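Local coordinates for toxin 2A (Paenibacillus larvae, PDB 5URP), which acts as an ADP-ribosyltransferase toxin and virulence factor, probably transferring ADP-ribose from NAD+ to a target in its host, at residues I110-E115 against L215-R220; E129-I134 against I204-N209. All coordinates share one frame; numbering follows the deposited sequence.

Contact 1 of 2, residues I110-E115 against L215-R220; sequences IIFGKE and LKVEAR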
# COMPACT_ATOMS: atom_id res chain seq x y z
N ILE A 110 -4.79 12.09 2.72
CA ILE A 110 -5.23 11.51 3.98
C ILE A 110 -4.05 10.98 4.79
O ILE A 110 -4.07 11.03 6.02
CB ILE A 110 -6.27 10.40 3.72
CG1 ILE A 110 -6.96 9.99 5.01
CG2 ILE A 110 -5.62 9.17 3.07
CD1 ILE A 110 -7.85 11.05 5.57
N ILE A 111 -3.01 10.47 4.13
CA ILE A 111 -1.89 9.90 4.87
C ILE A 111 -1.26 10.92 5.79
O ILE A 111 -0.56 10.55 6.73
CB ILE A 111 -0.83 9.30 3.92
CG1 ILE A 111 -0.19 10.37 3.05
CG2 ILE A 111 -1.45 8.18 3.12
CD1 ILE A 111 1.03 9.88 2.32
N PHE A 112 -1.50 12.21 5.54
CA PHE A 112 -0.93 13.28 6.34
C PHE A 112 -1.91 13.78 7.39
O PHE A 112 -1.63 14.78 8.05
CB PHE A 112 -0.50 14.44 5.43
CG PHE A 112 0.50 14.04 4.40
CD1 PHE A 112 1.73 13.53 4.79
CD2 PHE A 112 0.22 14.15 3.05
CE1 PHE A 112 2.66 13.15 3.84
CE2 PHE A 112 1.16 13.76 2.08
CZ PHE A 112 2.37 13.26 2.49
N GLY A 113 -3.04 13.11 7.54
CA GLY A 113 -4.13 13.56 8.38
C GLY A 113 -5.27 14.11 7.55
O GLY A 113 -5.08 14.65 6.46
N LYS A 114 -6.49 13.96 8.08
CA LYS A 114 -7.67 14.40 7.35
C LYS A 114 -7.62 15.87 6.98
O LYS A 114 -8.26 16.28 6.01
CB LYS A 114 -8.93 14.12 8.18
CG LYS A 114 -9.16 12.64 8.52
CD LYS A 114 -10.49 12.44 9.25
CE LYS A 114 -10.77 10.96 9.53
NZ LYS A 114 -10.87 10.16 8.28
N GLU A 115 -6.86 16.69 7.72
CA GLU A 115 -6.88 18.12 7.47
C GLU A 115 -6.18 18.47 6.16
O GLU A 115 -6.54 19.46 5.52
CB GLU A 115 -6.26 18.90 8.63
CG GLU A 115 -4.77 18.67 8.86
CD GLU A 115 -4.48 17.56 9.85
OE1 GLU A 115 -5.33 16.66 10.02
OE2 GLU A 115 -3.40 17.60 10.48
N LEU A 215 2.19 14.88 -5.58
CA LEU A 215 3.19 14.82 -4.53
C LEU A 215 3.73 13.40 -4.46
O LEU A 215 2.97 12.46 -4.28
CB LEU A 215 2.57 15.22 -3.19
CG LEU A 215 3.50 15.75 -2.13
CD1 LEU A 215 4.04 17.13 -2.53
CD2 LEU A 215 2.66 15.82 -0.87
N LYS A 216 5.05 13.26 -4.59
CA LYS A 216 5.71 11.97 -4.53
C LYS A 216 6.35 11.79 -3.17
O LYS A 216 7.09 12.67 -2.73
CB LYS A 216 6.78 11.81 -5.61
CG LYS A 216 7.21 10.34 -5.69
CD LYS A 216 8.30 10.06 -6.67
CE LYS A 216 8.71 8.57 -6.58
NZ LYS A 216 9.95 8.30 -7.33
N VAL A 217 6.06 10.67 -2.53
CA VAL A 217 6.56 10.33 -1.20
C VAL A 217 7.45 9.11 -1.36
O VAL A 217 6.98 8.07 -1.84
CB VAL A 217 5.41 10.03 -0.24
CG1 VAL A 217 5.94 9.59 1.14
CG2 VAL A 217 4.48 11.26 -0.15
N GLU A 218 8.71 9.22 -0.97
CA GLU A 218 9.63 8.09 -1.03
C GLU A 218 9.84 7.64 0.41
O GLU A 218 10.23 8.45 1.25
CB GLU A 218 10.94 8.46 -1.72
CG GLU A 218 10.68 8.75 -3.19
CD GLU A 218 11.79 9.46 -3.92
OE1 GLU A 218 12.90 9.57 -3.38
OE2 GLU A 218 11.53 9.89 -5.07
N ALA A 219 9.54 6.38 0.68
CA ALA A 219 9.52 5.88 2.06
C ALA A 219 10.05 4.46 2.12
O ALA A 219 10.15 3.75 1.11
CB ALA A 219 8.12 5.92 2.65
N ARG A 220 10.38 4.05 3.35
CA ARG A 220 10.89 2.72 3.67
C ARG A 220 10.01 2.08 4.73
O ARG A 220 9.77 2.70 5.77
CB ARG A 220 12.29 2.78 4.29
CG ARG A 220 13.43 3.17 3.43
CD ARG A 220 14.68 3.18 4.35
NE ARG A 220 14.94 4.50 4.92
CZ ARG A 220 15.61 4.73 6.05
NH1 ARG A 220 16.11 3.75 6.78
NH2 ARG A 220 15.79 5.99 6.46
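The ring of Phe112 is the hub between 110-115 and 215-220, meeting two side chains of the strand with neighbouring ring carbons. CZ touches CG2 of Val217 at 3.9 Å, the methyl lying at the edge of the ring and close to its plane. CE2 reaches CD2 of Leu215, also at 3.9 Å but obliquely. Phe112 CG stands opposite its own carbonyl carbon (chi1 -59°), and this carries the ring toward the strand. Ile111 backs it from within the loop, with CG1 of Ile111 3.7 Å above the ring plane and over its centre. The same isoleucine extends CD1 to within 4.5 Å of Val217 CG2, a looser touch, which leaves that valine methyl approached by both Ile111 and Phe112. At a chi1 of 176°, Val217 CG2 lies anti to the carbonyl carbon, beside the backbone N, and points to the loop from there.

Further out, a 3-10 segment brings Ile111 and Phe112 to the sheet side by side. Gly113 N bonds to Ile110 O at 2.8 Å, and the chain then turns away through Gly113 with a phi of 105°, where a side chain would be jammed against the carbonyl O of Phe112, which by itself calls for glycine. On the strand, Leu215 and Val217 share one face, whereas Lys216 and Glu218 take the other, where Lys216 NZ forms a 3.2 Å salt bridge with Glu218 OE2 and a second one with Glu167. Backbone bonds from Val217 to Leu165 and Glu167 hold the strand beside its parallel neighbour, 164-170. The ring of Phe138, on helix 128-138, also meets Phe112. The arrangement is that of a loop, here following strand 101-107, packed over one face of the mixed five-stranded sheet in the alpha+beta ADP-ribosyltransferase fold.

Contact 2 of 2, residues E129-I134 against I204-N209; sequences EVAKKI and IKIIVN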
# COMPACT_ATOMS: atom_id res chain seq x y z
N GLU A 129 2.70 26.08 -1.76
CA GLU A 129 2.83 26.38 -0.34
C GLU A 129 2.44 25.18 0.51
O GLU A 129 3.10 24.88 1.52
CB GLU A 129 1.99 27.60 0.02
CG GLU A 129 2.81 28.72 0.61
CD GLU A 129 1.97 29.88 1.08
OE1 GLU A 129 1.20 29.69 2.05
OE2 GLU A 129 2.06 30.97 0.48
N VAL A 130 1.38 24.46 0.12
CA VAL A 130 0.98 23.27 0.88
C VAL A 130 2.05 22.20 0.75
O VAL A 130 2.37 21.50 1.73
CB VAL A 130 -0.39 22.77 0.41
CG1 VAL A 130 -0.79 21.49 1.14
CG2 VAL A 130 -1.45 23.84 0.62
N ALA A 131 2.61 22.02 -0.45
CA ALA A 131 3.65 21.02 -0.63
C ALA A 131 4.86 21.31 0.25
O ALA A 131 5.42 20.40 0.86
CB ALA A 131 4.07 20.97 -2.10
N LYS A 132 5.29 22.58 0.30
CA LYS A 132 6.42 22.94 1.16
C LYS A 132 6.13 22.65 2.63
O LYS A 132 6.98 22.12 3.35
CB LYS A 132 6.75 24.42 0.95
CG LYS A 132 7.90 24.93 1.79
CD LYS A 132 8.20 26.40 1.53
CE LYS A 132 6.96 27.29 1.69
NZ LYS A 132 6.14 26.94 2.89
N LYS A 133 4.93 23.00 3.09
CA LYS A 133 4.58 22.73 4.49
C LYS A 133 4.53 21.23 4.78
O LYS A 133 4.99 20.78 5.84
CB LYS A 133 3.24 23.39 4.82
CG LYS A 133 3.29 24.91 4.75
CD LYS A 133 1.90 25.53 4.80
CE LYS A 133 1.95 27.04 4.61
NZ LYS A 133 0.59 27.65 4.55
N ILE A 134 3.98 20.43 3.85
CA ILE A 134 3.95 18.99 4.04
C ILE A 134 5.36 18.43 4.07
O ILE A 134 5.67 17.57 4.90
CB ILE A 134 3.12 18.31 2.93
CG1 ILE A 134 1.63 18.64 3.12
CG2 ILE A 134 3.36 16.80 2.93
CD1 ILE A 134 0.72 18.07 2.05
N ILE A 204 9.98 13.98 0.12
CA ILE A 204 8.71 14.43 -0.46
C ILE A 204 9.03 15.51 -1.49
O ILE A 204 9.74 16.47 -1.18
CB ILE A 204 7.75 14.98 0.62
CG1 ILE A 204 7.32 13.88 1.60
CG2 ILE A 204 6.52 15.61 -0.03
CD1 ILE A 204 6.52 14.37 2.78
N LYS A 205 8.47 15.38 -2.69
CA LYS A 205 8.66 16.41 -3.71
C LYS A 205 7.47 16.43 -4.65
O LYS A 205 6.70 15.48 -4.71
CB LYS A 205 9.94 16.19 -4.51
CG LYS A 205 9.90 14.94 -5.36
CD LYS A 205 11.20 14.68 -6.12
CE LYS A 205 11.18 13.27 -6.73
NZ LYS A 205 12.43 12.89 -7.45
N ILE A 206 7.34 17.54 -5.38
CA ILE A 206 6.33 17.64 -6.43
C ILE A 206 6.90 17.01 -7.69
O ILE A 206 8.03 17.31 -8.09
CB ILE A 206 5.94 19.10 -6.70
CG1 ILE A 206 5.27 19.75 -5.49
CG2 ILE A 206 5.01 19.15 -7.95
CD1 ILE A 206 5.07 21.29 -5.63
N ILE A 207 6.10 16.16 -8.33
CA ILE A 207 6.40 15.65 -9.66
C ILE A 207 5.34 16.17 -10.63
O ILE A 207 4.21 16.50 -10.25
CB ILE A 207 6.50 14.12 -9.69
CG1 ILE A 207 5.23 13.45 -9.17
CG2 ILE A 207 7.72 13.64 -8.86
CD1 ILE A 207 5.24 11.95 -9.37
N VAL A 208 5.72 16.25 -11.91
CA VAL A 208 4.89 16.95 -12.90
C VAL A 208 4.63 16.12 -14.13
O VAL A 208 4.10 16.64 -15.14
CB VAL A 208 5.53 18.28 -13.29
CG1 VAL A 208 5.71 19.13 -12.07
CG2 VAL A 208 6.86 18.07 -13.96
N ASN A 209 4.95 14.83 -14.08
CA ASN A 209 4.75 14.04 -15.28
C ASN A 209 3.27 13.71 -15.46
O ASN A 209 2.46 13.78 -14.53
CB ASN A 209 5.60 12.76 -15.27
CG ASN A 209 5.19 11.77 -14.19
OD1 ASN A 209 4.76 12.14 -13.11
ND2 ASN A 209 5.37 10.49 -14.49
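Apolar contacts join helix segment 129-134 to strand segment 204-209 in two places. In the first, the methyl of Ala131 meets the outer branch of Ile206, with Ala131 CB 3.7 Å from Ile206 CD1 and almost as near to CG1. The isoleucine's longer arm is extended (chi2 170°) and covers the distance to the helix, although its CB does not itself aim there. The small alanine lets the backbones come close, the CA atoms of Ala131 and Ile206 being 7.2 Å apart. In the second place, Ile134 and Ile204 cross at about a right angle, and CG2 of Ile134 lies 4.0 Å from CD1 of Ile204. That terminal methyl also rests 3.9 Å from the carbonyl O of Ile134, and so touches main chain as well as side chain. CG2 of Ile134 is anti to the backbone N, while the other branch, CG1, turns away from the strand (chi1 -70°).

Ala131 and Ile134 are three residues apart, on one side of the helix, and Ile204 and Ile206 are alternate residues of their strand; the pairing runs in opposite senses along the two. Here helix 128-138 lies against the mixed sheet of the ADP-ribosyltransferase fold, near the end of strand 197-207, and Leu215 of the adjoining strand touches both Ala131 and Ile204.

Within the helix, Ile134 N bonds to Val130 O at 2.9 Å. On its outer side, away from the strand, a weak bond of 3.3 Å forms part of the salt bridge between Lys133 NZ and Glu129 OE1, whose side chains are poorly ordered. Polar links to the strand come from farther along the helix and just past its end, where Lys135 NZ bonds to the carbonyl O of Ile204 and Glu139 OE2 to its backbone N.

How the contacts relate
The centres of the two contacts are 11 Å apart, on the same side of the chain's centre. The segments follow in the order 110-115, 129-134, 204-209, 215-220, so contact 1 encloses contact 2 along the sequence. Strands 197-207 and 214-221 are consecutive antiparallel neighbours in the mixed sheet, with a probable hydrogen bond of 2.8 Å from Lys216 N to Lys205 O. The touching side chains of the two contacts join into one apolar cluster through Phe112 CZ and Ile134 CG2, 3.7 Å apart, and through Leu215 and Ile204. The loop of contact 1 and helix 128-138 thus cover adjacent parts of the sheet in the ADP-ribosyltransferase domain.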